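Long-range contacts in D-psicose 3-epimerase (Agrobacterium tumefaciens, PDB 2HK0), which catalyses the reversible C3 epimerisation of D-fructose and D-psicose, non-phosphorylated ketohexoses, in a reaction in which a metal plays a pivotal role: residues D51-A56 with I80-G85; G164-I169 with N197-L202; D203-N208 with S233-P238; G226-G231 with G259-E264. All blocks are in the same frame, centred on the assembly; numbering follows the deposited sequence.

Contact 1: residues D51-A56 with I80-G85; sequences DIIEVA and IILTAG
Ile-80 runs its side chain out straight, CG1 trans to its backbone N (chi1 -170°), and this carries CD1 obliquely against CB of Ile-53, 3.8 Å away. Ile-53 holds its own CG1 trans to N as well (chi1 175°), which leaves the CG2 branch to lie alongside Leu-82, 3.6 Å from CD1. This face, continued by Val-55 and Ala-84, is turned to the helical layer, where Tyr-41 and Val-45 of helix 39-47 pack on Ile-53.

Between the two faces runs a parallel ladder of neighbouring TIM-barrel strands, 52-56 and 81-85. Ile-53 and Val-55 each give N-H to one residue and C=O to another; Val-55 N to Thr-83 O measures 2.8 Å, as does Gly-85 N to Val-55 O.

The other face looks into the barrel. CG1 of Ile-52 meets Ile-81 CB at 3.8 Å, CG2 of Ile-52 rests near Thr-83 OG1, and the extended Glu-54 reaches past Thr-83. OE2 of Glu-54 accepts a hydrogen bond from a water at 3.0 Å, and OE1 and OE2 are hydrogen-bonded to His-227 NE2 and His-229 NE2 respectively. Held through both oxygens, the buried carboxylate has its rotation fixed, while the side chains these strands turn outward are apolar.

Contact 2: residues G164-I169 with N197-L202; sequences GINLCI and NVKVML
Leu-167 and Ile-169 are laced to Asn-197, Lys-199 and Met-201 by a parallel backbone ladder, the axes of strands 166-169 and 198-202 approaching to 4.2 Å at an angle of 41°. These are adjacent strands of the TIM barrel, joined through helix 183-193 as a beta-alpha-beta unit.

At the start of the pair a side chain takes over from the backbone. Asn-197, with CG between its backbone N and carbonyl carbon (chi1 66°), swings its amide toward the neighbouring chain and gives ND2 to Ile-165 O at 3.0 Å. The acceptor lies in the amide plane and the bond is nearly straight. ND2 also reaches Ala-157 O on helix 142-162, so one amide nitrogen ties the strand entrance to that helix. The amide of Asn-166 crosses the Asn-197 side chain obliquely, OD1 3.3 Å from CB, while the bent chain of Lys-199 curls back to leave NZ 3.7 Å from the same OD1, near it without a hydrogen bond.

On the helix-facing side, CG1 of Ile-169 crosses CG1 of Val-198 at 3.9 Å, and Ile-153 and Val-193 close over Val-198. Facing inward, CB of Cys-168 meets CB of selenomethionine Met-201 at 3.9 Å, both touching His-227. Farther along, the ladder becomes less regular: Met-201 N still reaches Ile-169 O at 2.8 Å, but it sits well above the carbonyl plane, off the lone pairs, and the N-H...O angle is only 141°.

Contact 3: residues D203-N208 with S233-P238; sequences DTFHMN and SNRRVP
One water is gripped by Phe-205, Asn-208 and Ser-233: it donates to Phe-205 O and to Ser-233 O, each at 2.9 Å, and accepts from Asn-208 ND2 at 3.1 Å. It thus bridges the start of helix 204-210, which follows directly on a TIM-barrel strand, to the loop after strand 225-230. Asp-203 is the N-cap of that helix, its OD1 accepting from Phe-205 N.

The direct contact is a stack. With CG trans to the backbone N (chi1 172°), the Phe-205 ring stands toward the loop, and the Arg-235 guanidinium lies flat on one face with the planes only 3° apart. CZ is 3.9 Å from the ring centroid, a cation-pi contact, and CD adds a CH-pi contact over the same face. At the ring edge, near its plane, Ser-233 O comes to 3.1 Å from CD1.

A second subunit completes the surroundings: Asn-208 O of the second subunit accepts from ND2 of this chain's Asn-208, Ile-209 O of the second subunit pairs with Ser-233 OG, and Phe-175 of the second subunit packs on Phe-205. The arrangement therefore belongs to the subunit interface. Beyond the stack, Arg-235 NH1 makes a long, weak ion pair with Glu-264 OE1 and stays 4.4 Å from Asp-203 OD2.

Contact 4: residues G226-G231 with G259-E264; sequences GHFHTG and GAVIME
His-229 ND1 and Glu-264 OE1 meet at 3.2 Å in a weak, bent hydrogen bond. The carboxylate sits oblique to the ring, the two planes 72° apart, brought there by an extended glutamate chain whose CG is trans to N (chi1 -178°). Ile-262 runs beside the same imidazole, its CB 3.7 Å from CD2. Its CG1 branch reaches to CE1 of His-227 at 3.6 Å, while Ala-260 CB comes in at the edge of the His-227 ring. NE2 of His-227 and NE2 of His-229 are each hydrogen-bonded to the Glu-54 carboxylate on strand 52-56, so the rings are held from across the barrel as well as from beside them.

On the opposite face Thr-230 CG2 packs on Val-261 CG1 at 3.7 Å, at about a right angle, and the Phe-228 side chain runs beside Val-261, whose CG1 comes to the ring edge. Beneath all of these is the parallel ladder of the last two strands of the TIM barrel, linked as a beta-alpha-beta unit by helix 245-254. Ile-262 N bonds to Phe-228 O, Thr-230 N to Ile-262 O and Glu-264 N to Thr-230 O, the last at 2.9 Å and nearly straight. The bond from Phe-228 N to Ala-260 O is weak, and at that end a water helps to join the chains: it is hydrogen-bonded to ND1 in the plane of the His-227 ring, donates to Gly-226 O at 2.6 Å and accepts from Ala-260 N at 2.9 Å.

In the fold
All four contacts belong to one eight-stranded barrel, three between neighbouring strands and contact 3 between the end of one strand with its following helix and the loop after another. Contacts 1 and 4, centres 11 Å apart, meet inside the barrel: Glu-54 OE1 reaches His-227 NE2 and Glu-54 OE2 reaches His-229 NE2, both at 2.8 Å. Strands 198-203 and 225-230 are neighbours, so contacts 2 and 4 are joined by backbone bonds, among them Leu-202 O to His-229 N at 2.9 Å. Contacts 3 and 4 bring Asp-203 OD2 within 3.0 Å of Glu-264 OE1, with Glu-170 also close to Asp-203. Such an acidic cluster beside His-229 is consistent with the metal site of xylose isomerase-like barrels.

Contact 1: residues D51-A56 with I80-G85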
loop_
_atom_site.group_PDB
_atom_site.type_symbol
_atom_site.label_atom_id
_atom_site.label_comp_id
_atom_site.label_asym_id
_atom_site.label_seq_id
_atom_site.Cartn_x
_atom_site.Cartn_y
_atom_site.Cartn_z
ATOM N N ASP A 51 0.548 -16.394 23.760
ATOM C CA ASP A 51 -0.379 -17.475 24.079
ATOM C C ASP A 51 0.285 -18.806 23.701
ATOM O O ASP A 51 -0.037 -19.852 24.248
ATOM C CB ASP A 51 -1.645 -17.368 23.227
ATOM C CG ASP A 51 -2.331 -16.010 23.338
ATOM O OD1 ASP A 51 -2.659 -15.612 24.471
ATOM O OD2 ASP A 51 -2.554 -15.356 22.284
ATOM N N ILE A 52 1.201 -18.753 22.739
ATOM C CA ILE A 52 1.846 -19.948 22.216
ATOM C C ILE A 52 3.346 -19.817 21.970
ATOM O O ILE A 52 3.852 -18.724 21.673
ATOM C CB ILE A 52 1.208 -20.313 20.839
ATOM C CG1 ILE A 52 -0.264 -20.693 21.017
ATOM C CG2 ILE A 52 2.006 -21.411 20.130
ATOM C CD1 ILE A 52 -0.999 -20.734 19.707
ATOM N N ILE A 53 4.054 -20.936 22.092
ATOM C CA ILE A 53 5.474 -20.972 21.759
ATOM C C ILE A 53 5.556 -22.113 20.745
ATOM O O ILE A 53 5.029 -23.197 20.980
ATOM C CB ILE A 53 6.407 -21.263 22.971
ATOM C CG1 ILE A 53 7.852 -21.386 22.472
ATOM C CG2 ILE A 53 5.992 -22.541 23.690
ATOM C CD1 ILE A 53 8.911 -21.560 23.594
ATOM N N GLU A 54 6.162 -21.844 19.593
ATOM C CA GLU A 54 6.292 -22.876 18.586
ATOM C C GLU A 54 7.686 -23.436 18.700
ATOM O O GLU A 54 8.662 -22.693 18.783
ATOM C CB GLU A 54 6.054 -22.340 17.175
ATOM C CG GLU A 54 6.231 -23.419 16.118
ATOM C CD GLU A 54 5.371 -23.188 14.883
ATOM O OE1 GLU A 54 4.138 -23.205 15.016
ATOM O OE2 GLU A 54 5.916 -23.001 13.778
ATOM N N VAL A 55 7.750 -24.757 18.662
ATOM C CA VAL A 55 8.976 -25.513 18.818
ATOM C C VAL A 55 9.287 -26.403 17.611
ATOM O O VAL A 55 8.412 -26.647 16.784
ATOM C CB VAL A 55 8.809 -26.371 20.093
ATOM C CG1 VAL A 55 9.782 -27.490 20.110
ATOM C CG2 VAL A 55 8.945 -25.466 21.337
ATOM N N ALA A 56 10.531 -26.882 17.514
ATOM C CA ALA A 56 10.948 -27.775 16.425
ATOM C C ALA A 56 10.784 -29.239 16.857
ATOM O O ALA A 56 11.323 -29.660 17.885
ATOM C CB ALA A 56 12.392 -27.514 16.053
ATOM N N ILE A 80 0.851 -21.623 28.837
ATOM C CA ILE A 80 1.180 -21.421 27.432
ATOM C C ILE A 80 0.966 -22.715 26.632
ATOM O O ILE A 80 1.166 -23.819 27.144
ATOM C CB ILE A 80 2.645 -20.903 27.271
ATOM C CG1 ILE A 80 2.892 -20.473 25.824
ATOM C CG2 ILE A 80 3.643 -21.984 27.666
ATOM C CD1 ILE A 80 4.193 -19.729 25.642
ATOM N N ILE A 81 0.550 -22.566 25.381
ATOM C CA ILE A 81 0.285 -23.709 24.513
ATOM C C ILE A 81 1.477 -23.993 23.607
ATOM O O ILE A 81 2.179 -23.072 23.186
ATOM C CB ILE A 81 -0.950 -23.428 23.615
ATOM C CG1 ILE A 81 -2.194 -23.203 24.480
ATOM C CG2 ILE A 81 -1.180 -24.577 22.657
ATOM C CD1 ILE A 81 -3.341 -22.550 23.723
ATOM N N LEU A 82 1.711 -25.261 23.300
ATOM C CA LEU A 82 2.816 -25.586 22.416
ATOM C C LEU A 82 2.323 -25.967 21.027
ATOM O O LEU A 82 1.318 -26.668 20.869
ATOM C CB LEU A 82 3.669 -26.726 22.983
ATOM C CG LEU A 82 4.820 -26.316 23.915
ATOM C CD1 LEU A 82 4.318 -25.386 25.006
ATOM C CD2 LEU A 82 5.441 -27.550 24.516
ATOM N N THR A 83 3.046 -25.471 20.032
ATOM C CA THR A 83 2.787 -25.758 18.636
ATOM C C THR A 83 4.136 -26.255 18.087
ATOM O O THR A 83 5.186 -25.947 18.663
ATOM C CB THR A 83 2.310 -24.479 17.931
ATOM O OG1 THR A 83 0.888 -24.361 18.098
ATOM C CG2 THR A 83 2.641 -24.521 16.496
ATOM N N ALA A 84 4.138 -27.037 17.012
ATOM C CA ALA A 84 5.417 -27.520 16.505
ATOM C C ALA A 84 5.591 -27.553 15.004
ATOM O O ALA A 84 4.624 -27.736 14.246
ATOM C CB ALA A 84 5.713 -28.891 17.057
ATOM N N GLY A 85 6.849 -27.377 14.598
ATOM C CA GLY A 85 7.219 -27.422 13.201
ATOM C C GLY A 85 7.955 -28.734 12.958
ATOM O O GLY A 85 8.574 -29.292 13.876
HETATM O O HOH W 1 4.534 -25.042 12.083
#

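Contact 2: residues G164-I169 with N197-L202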
loop_
_atom_site.group_PDB
_atom_site.type_symbol
_atom_site.label_atom_id
_atom_site.label_comp_id
_atom_site.label_asym_id
_atom_site.label_seq_id
_atom_site.Cartn_x
_atom_site.Cartn_y
_atom_site.Cartn_z
ATOM N N GLY A 164 -5.471 -36.513 17.766
ATOM C CA GLY A 164 -6.082 -35.186 17.776
ATOM C C GLY A 164 -5.158 -34.117 17.205
ATOM O O GLY A 164 -5.188 -32.963 17.627
ATOM N N ILE A 165 -4.342 -34.507 16.231
ATOM C CA ILE A 165 -3.368 -33.616 15.611
ATOM C C ILE A 165 -3.728 -33.231 14.174
ATOM O O ILE A 165 -4.074 -34.090 13.368
ATOM C CB ILE A 165 -1.953 -34.298 15.587
ATOM C CG1 ILE A 165 -1.439 -34.490 17.020
ATOM C CG2 ILE A 165 -0.960 -33.474 14.713
ATOM C CD1 ILE A 165 -0.080 -35.222 17.120
ATOM N N ASN A 166 -3.638 -31.936 13.866
ATOM C CA ASN A 166 -3.878 -31.433 12.513
ATOM C C ASN A 166 -2.518 -31.245 11.849
ATOM O O ASN A 166 -1.603 -30.712 12.472
ATOM C CB ASN A 166 -4.605 -30.079 12.539
ATOM C CG ASN A 166 -6.080 -30.222 12.869
ATOM O OD1 ASN A 166 -6.760 -31.072 12.313
ATOM N ND2 ASN A 166 -6.579 -29.393 13.778
ATOM N N LEU A 167 -2.393 -31.700 10.603
ATOM C CA LEU A 167 -1.170 -31.576 9.818
ATOM C C LEU A 167 -1.374 -30.367 8.897
ATOM O O LEU A 167 -2.285 -30.360 8.058
ATOM C CB LEU A 167 -0.960 -32.853 8.987
ATOM C CG LEU A 167 -0.875 -34.138 9.833
ATOM C CD1 LEU A 167 -0.836 -35.373 8.947
ATOM C CD2 LEU A 167 0.373 -34.063 10.719
ATOM N N CYS A 168 -0.540 -29.343 9.051
ATOM C CA CYS A 168 -0.677 -28.134 8.239
ATOM C C CYS A 168 0.446 -28.029 7.216
ATOM O O CYS A 168 1.614 -27.879 7.579
ATOM C CB CYS A 168 -0.698 -26.911 9.154
ATOM S SG CYS A 168 -2.028 -27.026 10.386
ATOM N N ILE A 169 0.066 -28.116 5.942
ATOM C CA ILE A 169 0.980 -28.089 4.800
ATOM C C ILE A 169 1.372 -26.667 4.442
ATOM O O ILE A 169 0.542 -25.887 3.966
ATOM C CB ILE A 169 0.312 -28.742 3.572
ATOM C CG1 ILE A 169 -0.317 -30.079 3.993
ATOM C CG2 ILE A 169 1.334 -28.930 2.440
ATOM C CD1 ILE A 169 0.664 -31.079 4.592
ATOM N N ASN A 197 -8.205 -33.739 8.838
ATOM C CA ASN A 197 -7.201 -33.110 9.691
ATOM C C ASN A 197 -5.939 -32.657 8.960
ATOM O O ASN A 197 -4.883 -32.512 9.581
ATOM C CB ASN A 197 -6.833 -34.051 10.859
ATOM C CG ASN A 197 -6.134 -35.316 10.390
ATOM O OD1 ASN A 197 -6.524 -35.919 9.392
ATOM N ND2 ASN A 197 -5.102 -35.724 11.114
ATOM N N VAL A 198 -6.037 -32.458 7.644
ATOM C CA VAL A 198 -4.906 -31.971 6.857
ATOM C C VAL A 198 -5.376 -30.604 6.371
ATOM O O VAL A 198 -6.432 -30.480 5.741
ATOM C CB VAL A 198 -4.558 -32.904 5.679
ATOM C CG1 VAL A 198 -3.435 -32.295 4.845
ATOM C CG2 VAL A 198 -4.098 -34.280 6.227
ATOM N N LYS A 199 -4.581 -29.584 6.688
ATOM C CA LYS A 199 -4.906 -28.196 6.399
ATOM C C LYS A 199 -3.803 -27.464 5.638
ATOM O O LYS A 199 -2.664 -27.940 5.536
ATOM C CB LYS A 199 -5.130 -27.460 7.729
ATOM C CG LYS A 199 -6.157 -28.106 8.662
ATOM C CD LYS A 199 -7.559 -27.953 8.101
ATOM C CE LYS A 199 -8.574 -28.828 8.842
ATOM N NZ LYS A 199 -8.534 -28.589 10.303
ATOM N N VAL A 200 -4.146 -26.286 5.128
ATOM C CA VAL A 200 -3.186 -25.471 4.409
ATOM C C VAL A 200 -2.553 -24.516 5.406
ATOM O O VAL A 200 -3.204 -24.080 6.361
ATOM C CB VAL A 200 -3.859 -24.635 3.288
ATOM C CG1 VAL A 200 -2.840 -23.702 2.649
ATOM C CG2 VAL A 200 -4.422 -25.569 2.212
HETATM N N MSE A 201 -1.285 -24.191 5.179
HETATM C CA MSE A 201 -0.565 -23.263 6.053
HETATM C C MSE A 201 0.103 -22.178 5.215
HETATM O O MSE A 201 0.806 -22.480 4.243
HETATM C CB MSE A 201 0.485 -24.028 6.844
HETATM C CG MSE A 201 1.378 -23.171 7.654
HETATM SE SE MSE A 201 2.648 -24.266 8.617
HETATM C CE MSE A 201 3.882 -22.840 9.135
ATOM N N LEU A 202 -0.120 -20.918 5.581
ATOM C CA LEU A 202 0.465 -19.789 4.849
ATOM C C LEU A 202 1.457 -19.019 5.721
ATOM O O LEU A 202 1.348 -19.000 6.948
ATOM C CB LEU A 202 -0.640 -18.842 4.352
ATOM C CG LEU A 202 -1.674 -19.492 3.425
ATOM C CD1 LEU A 202 -2.730 -18.459 2.993
ATOM C CD2 LEU A 202 -0.956 -20.087 2.208
#

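Contact 3: residues D203-N208 with S233-P238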
loop_
_atom_site.group_PDB
_atom_site.type_symbol
_atom_site.label_atom_id
_atom_site.label_comp_id
_atom_site.label_asym_id
_atom_site.label_seq_id
_atom_site.Cartn_x
_atom_site.Cartn_y
_atom_site.Cartn_z
ATOM N N ASP A 203 2.394 -18.343 5.067
ATOM C CA ASP A 203 3.456 -17.613 5.761
ATOM C C ASP A 203 3.679 -16.286 5.006
ATOM O O ASP A 203 3.961 -16.299 3.806
ATOM C CB ASP A 203 4.695 -18.510 5.724
ATOM C CG ASP A 203 5.891 -17.913 6.422
ATOM O OD1 ASP A 203 6.080 -16.679 6.345
ATOM O OD2 ASP A 203 6.664 -18.694 7.016
ATOM N N THR A 204 3.552 -15.149 5.696
ATOM C CA THR A 204 3.705 -13.868 5.022
ATOM C C THR A 204 5.005 -13.703 4.260
ATOM O O THR A 204 5.015 -13.082 3.207
ATOM C CB THR A 204 3.515 -12.670 5.975
ATOM O OG1 THR A 204 4.426 -12.762 7.078
ATOM C CG2 THR A 204 2.082 -12.644 6.478
ATOM N N PHE A 205 6.088 -14.270 4.765
ATOM C CA PHE A 205 7.372 -14.176 4.078
ATOM C C PHE A 205 7.305 -14.827 2.685
ATOM O O PHE A 205 7.830 -14.279 1.700
ATOM C CB PHE A 205 8.475 -14.850 4.915
ATOM C CG PHE A 205 9.811 -14.982 4.193
ATOM C CD1 PHE A 205 10.588 -13.860 3.906
ATOM C CD2 PHE A 205 10.280 -16.235 3.803
ATOM C CE1 PHE A 205 11.822 -13.983 3.233
ATOM C CE2 PHE A 205 11.516 -16.374 3.130
ATOM C CZ PHE A 205 12.282 -15.242 2.848
ATOM N N HIS A 206 6.653 -15.983 2.607
ATOM C CA HIS A 206 6.559 -16.721 1.354
ATOM C C HIS A 206 5.494 -16.124 0.449
ATOM O O HIS A 206 5.669 -16.045 -0.769
ATOM C CB HIS A 206 6.263 -18.198 1.645
ATOM C CG HIS A 206 7.313 -18.862 2.486
ATOM N ND1 HIS A 206 8.613 -19.009 2.063
ATOM C CD2 HIS A 206 7.261 -19.404 3.728
ATOM C CE1 HIS A 206 9.321 -19.609 3.006
ATOM N NE2 HIS A 206 8.524 -19.859 4.027
HETATM N N MSE A 207 4.385 -15.711 1.049
HETATM C CA MSE A 207 3.316 -15.091 0.272
HETATM C C MSE A 207 3.848 -13.821 -0.414
HETATM O O MSE A 207 3.473 -13.510 -1.546
HETATM C CB MSE A 207 2.148 -14.699 1.182
HETATM C CG MSE A 207 1.431 -15.827 1.861
HETATM SE SE MSE A 207 0.004 -15.057 2.982
HETATM C CE MSE A 207 0.878 -15.006 4.626
ATOM N N ASN A 208 4.722 -13.090 0.285
ATOM C CA ASN A 208 5.282 -11.846 -0.238
ATOM C C ASN A 208 5.963 -12.047 -1.585
ATOM O O ASN A 208 5.983 -11.147 -2.416
ATOM C CB ASN A 208 6.288 -11.242 0.751
ATOM C CG ASN A 208 6.762 -9.861 0.323
ATOM O OD1 ASN A 208 5.961 -8.933 0.217
ATOM N ND2 ASN A 208 8.058 -9.724 0.065
ATOM N N SER A 233 8.956 -8.797 5.026
ATOM C CA SER A 233 9.513 -9.398 3.822
ATOM C C SER A 233 10.936 -9.897 4.005
ATOM O O SER A 233 11.345 -10.872 3.343
ATOM C CB SER A 233 9.472 -8.402 2.658
ATOM O OG SER A 233 10.439 -7.380 2.832
ATOM N N ASN A 234 11.695 -9.222 4.868
ATOM C CA ASN A 234 13.076 -9.624 5.137
ATOM C C ASN A 234 13.202 -10.309 6.494
ATOM O O ASN A 234 14.301 -10.424 7.051
ATOM C CB ASN A 234 14.045 -8.433 5.024
ATOM C CG ASN A 234 13.633 -7.242 5.889
ATOM O OD1 ASN A 234 12.823 -7.382 6.811
ATOM N ND2 ASN A 234 14.204 -6.061 5.598
ATOM N N ARG A 235 12.055 -10.740 7.024
ATOM C CA ARG A 235 11.984 -11.516 8.271
ATOM C C ARG A 235 12.127 -10.824 9.617
ATOM O O ARG A 235 12.397 -11.487 10.613
ATOM C CB ARG A 235 12.982 -12.675 8.220
ATOM C CG ARG A 235 12.867 -13.506 6.968
ATOM C CD ARG A 235 11.938 -14.661 7.208
ATOM N NE ARG A 235 12.522 -15.867 6.683
ATOM C CZ ARG A 235 11.995 -17.076 6.801
ATOM N NH1 ARG A 235 10.852 -17.257 7.441
ATOM N NH2 ARG A 235 12.624 -18.101 6.256
ATOM N N ARG A 236 11.971 -9.507 9.647
ATOM C CA ARG A 236 12.003 -8.793 10.917
ATOM C C ARG A 236 10.649 -9.079 11.577
ATOM O O ARG A 236 9.740 -9.612 10.934
ATOM C CB ARG A 236 12.155 -7.290 10.688
ATOM C CG ARG A 236 13.556 -6.870 10.215
ATOM C CD ARG A 236 13.533 -5.396 9.842
ATOM N NE ARG A 236 12.743 -5.239 8.635
ATOM C CZ ARG A 236 12.211 -4.097 8.220
ATOM N NH1 ARG A 236 12.381 -2.979 8.926
ATOM N NH2 ARG A 236 11.515 -4.082 7.089
ATOM N N VAL A 237 10.514 -8.727 12.849
ATOM C CA VAL A 237 9.269 -8.964 13.550
ATOM C C VAL A 237 8.157 -8.125 12.940
ATOM O O VAL A 237 8.390 -7.039 12.411
ATOM C CB VAL A 237 9.387 -8.624 15.050
ATOM C CG1 VAL A 237 10.552 -9.393 15.675
ATOM C CG2 VAL A 237 9.574 -7.138 15.226
ATOM N N PRO A 238 6.926 -8.640 12.987
ATOM C CA PRO A 238 5.769 -7.936 12.438
ATOM C C PRO A 238 5.629 -6.520 13.000
ATOM O O PRO A 238 5.749 -6.299 14.207
ATOM C CB PRO A 238 4.609 -8.831 12.838
ATOM C CG PRO A 238 5.235 -10.222 12.784
ATOM C CD PRO A 238 6.553 -9.973 13.493
HETATM O O HOH W 2 9.597 -12.062 1.296
#

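Contact 4: residues G226-G231 with G259-E264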
loop_
_atom_site.group_PDB
_atom_site.type_symbol
_atom_site.label_atom_id
_atom_site.label_comp_id
_atom_site.label_asym_id
_atom_site.label_seq_id
_atom_site.Cartn_x
_atom_site.Cartn_y
_atom_site.Cartn_z
ATOM N N GLY A 226 -5.182 -23.732 8.394
ATOM C CA GLY A 226 -5.044 -24.297 9.726
ATOM C C GLY A 226 -3.936 -23.722 10.592
ATOM O O GLY A 226 -3.944 -23.919 11.805
ATOM N N HIS A 227 -2.993 -23.006 9.980
ATOM C CA HIS A 227 -1.865 -22.419 10.708
ATOM C C HIS A 227 -1.350 -21.222 9.888
ATOM O O HIS A 227 -1.509 -21.187 8.665
ATOM C CB HIS A 227 -0.773 -23.481 10.884
ATOM C CG HIS A 227 0.129 -23.243 12.054
ATOM N ND1 HIS A 227 -0.338 -22.837 13.288
ATOM C CD2 HIS A 227 1.471 -23.388 12.189
ATOM C CE1 HIS A 227 0.674 -22.741 14.132
ATOM N NE2 HIS A 227 1.785 -23.070 13.491
ATOM N N PHE A 228 -0.738 -20.247 10.553
ATOM C CA PHE A 228 -0.283 -19.026 9.885
ATOM C C PHE A 228 1.017 -18.499 10.494
ATOM O O PHE A 228 1.151 -18.406 11.718
ATOM C CB PHE A 228 -1.386 -17.962 10.031
ATOM C CG PHE A 228 -1.258 -16.776 9.097
ATOM C CD1 PHE A 228 -1.399 -16.928 7.726
ATOM C CD2 PHE A 228 -1.092 -15.488 9.611
ATOM C CE1 PHE A 228 -1.384 -15.817 6.868
ATOM C CE2 PHE A 228 -1.073 -14.362 8.770
ATOM C CZ PHE A 228 -1.221 -14.525 7.399
ATOM N N HIS A 229 1.964 -18.143 9.633
ATOM C CA HIS A 229 3.248 -17.606 10.077
ATOM C C HIS A 229 3.385 -16.152 9.631
ATOM O O HIS A 229 2.957 -15.791 8.525
ATOM C CB HIS A 229 4.406 -18.421 9.477
ATOM C CG HIS A 229 4.761 -19.641 10.268
ATOM N ND1 HIS A 229 5.858 -20.422 9.977
ATOM C CD2 HIS A 229 4.206 -20.171 11.381
ATOM C CE1 HIS A 229 5.970 -21.375 10.882
ATOM N NE2 HIS A 229 4.979 -21.245 11.748
ATOM N N THR A 230 4.010 -15.328 10.469
ATOM C CA THR A 230 4.188 -13.919 10.145
ATOM C C THR A 230 5.627 -13.421 10.269
ATOM O O THR A 230 6.427 -13.949 11.048
ATOM C CB THR A 230 3.337 -13.038 11.040
ATOM O OG1 THR A 230 3.616 -13.371 12.404
ATOM C CG2 THR A 230 1.850 -13.249 10.741
ATOM N N GLY A 231 5.919 -12.377 9.502
ATOM C CA GLY A 231 7.233 -11.759 9.497
ATOM C C GLY A 231 7.229 -10.736 8.379
ATOM O O GLY A 231 6.377 -10.801 7.487
ATOM N N GLY A 259 -7.395 -19.751 14.486
ATOM C CA GLY A 259 -6.206 -20.557 14.722
ATOM C C GLY A 259 -5.063 -19.719 15.277
ATOM O O GLY A 259 -5.276 -18.606 15.780
ATOM N N ALA A 260 -3.844 -20.239 15.159
ATOM C CA ALA A 260 -2.658 -19.564 15.665
ATOM C C ALA A 260 -1.954 -18.685 14.645
ATOM O O ALA A 260 -1.971 -18.951 13.448
ATOM C CB ALA A 260 -1.671 -20.594 16.205
ATOM N N VAL A 261 -1.334 -17.624 15.144
ATOM C CA VAL A 261 -0.564 -16.703 14.320
ATOM C C VAL A 261 0.808 -16.682 15.006
ATOM O O VAL A 261 0.953 -16.103 16.085
ATOM C CB VAL A 261 -1.176 -15.287 14.326
ATOM C CG1 VAL A 261 -0.277 -14.330 13.553
ATOM C CG2 VAL A 261 -2.563 -15.321 13.700
ATOM N N ILE A 262 1.792 -17.333 14.392
ATOM C CA ILE A 262 3.133 -17.421 14.957
ATOM C C ILE A 262 4.099 -16.516 14.220
ATOM O O ILE A 262 4.278 -16.653 12.995
ATOM C CB ILE A 262 3.716 -18.852 14.827
ATOM C CG1 ILE A 262 2.667 -19.900 15.229
ATOM C CG2 ILE A 262 5.010 -18.968 15.679
ATOM C CD1 ILE A 262 2.190 -19.787 16.667
HETATM N N MSE A 263 4.727 -15.588 14.931
HETATM C CA MSE A 263 5.719 -14.747 14.254
HETATM C C MSE A 263 6.997 -15.597 14.200
HETATM O O MSE A 263 7.377 -16.234 15.181
HETATM C CB MSE A 263 5.960 -13.430 14.996
HETATM C CG MSE A 263 6.384 -13.553 16.444
HETATM SE SE MSE A 263 6.541 -11.742 17.191
HETATM C CE MSE A 263 4.680 -11.199 17.186
ATOM N N GLU A 264 7.642 -15.612 13.040
ATOM C CA GLU A 264 8.834 -16.414 12.815
ATOM C C GLU A 264 9.963 -15.489 12.363
ATOM O O GLU A 264 10.442 -15.568 11.237
ATOM C CB GLU A 264 8.501 -17.445 11.733
ATOM C CG GLU A 264 9.590 -18.430 11.377
ATOM C CD GLU A 264 9.139 -19.371 10.263
ATOM O OE1 GLU A 264 8.579 -18.873 9.265
ATOM O OE2 GLU A 264 9.339 -20.597 10.385
HETATM O O HOH W 3 -3.087 -22.810 14.043
#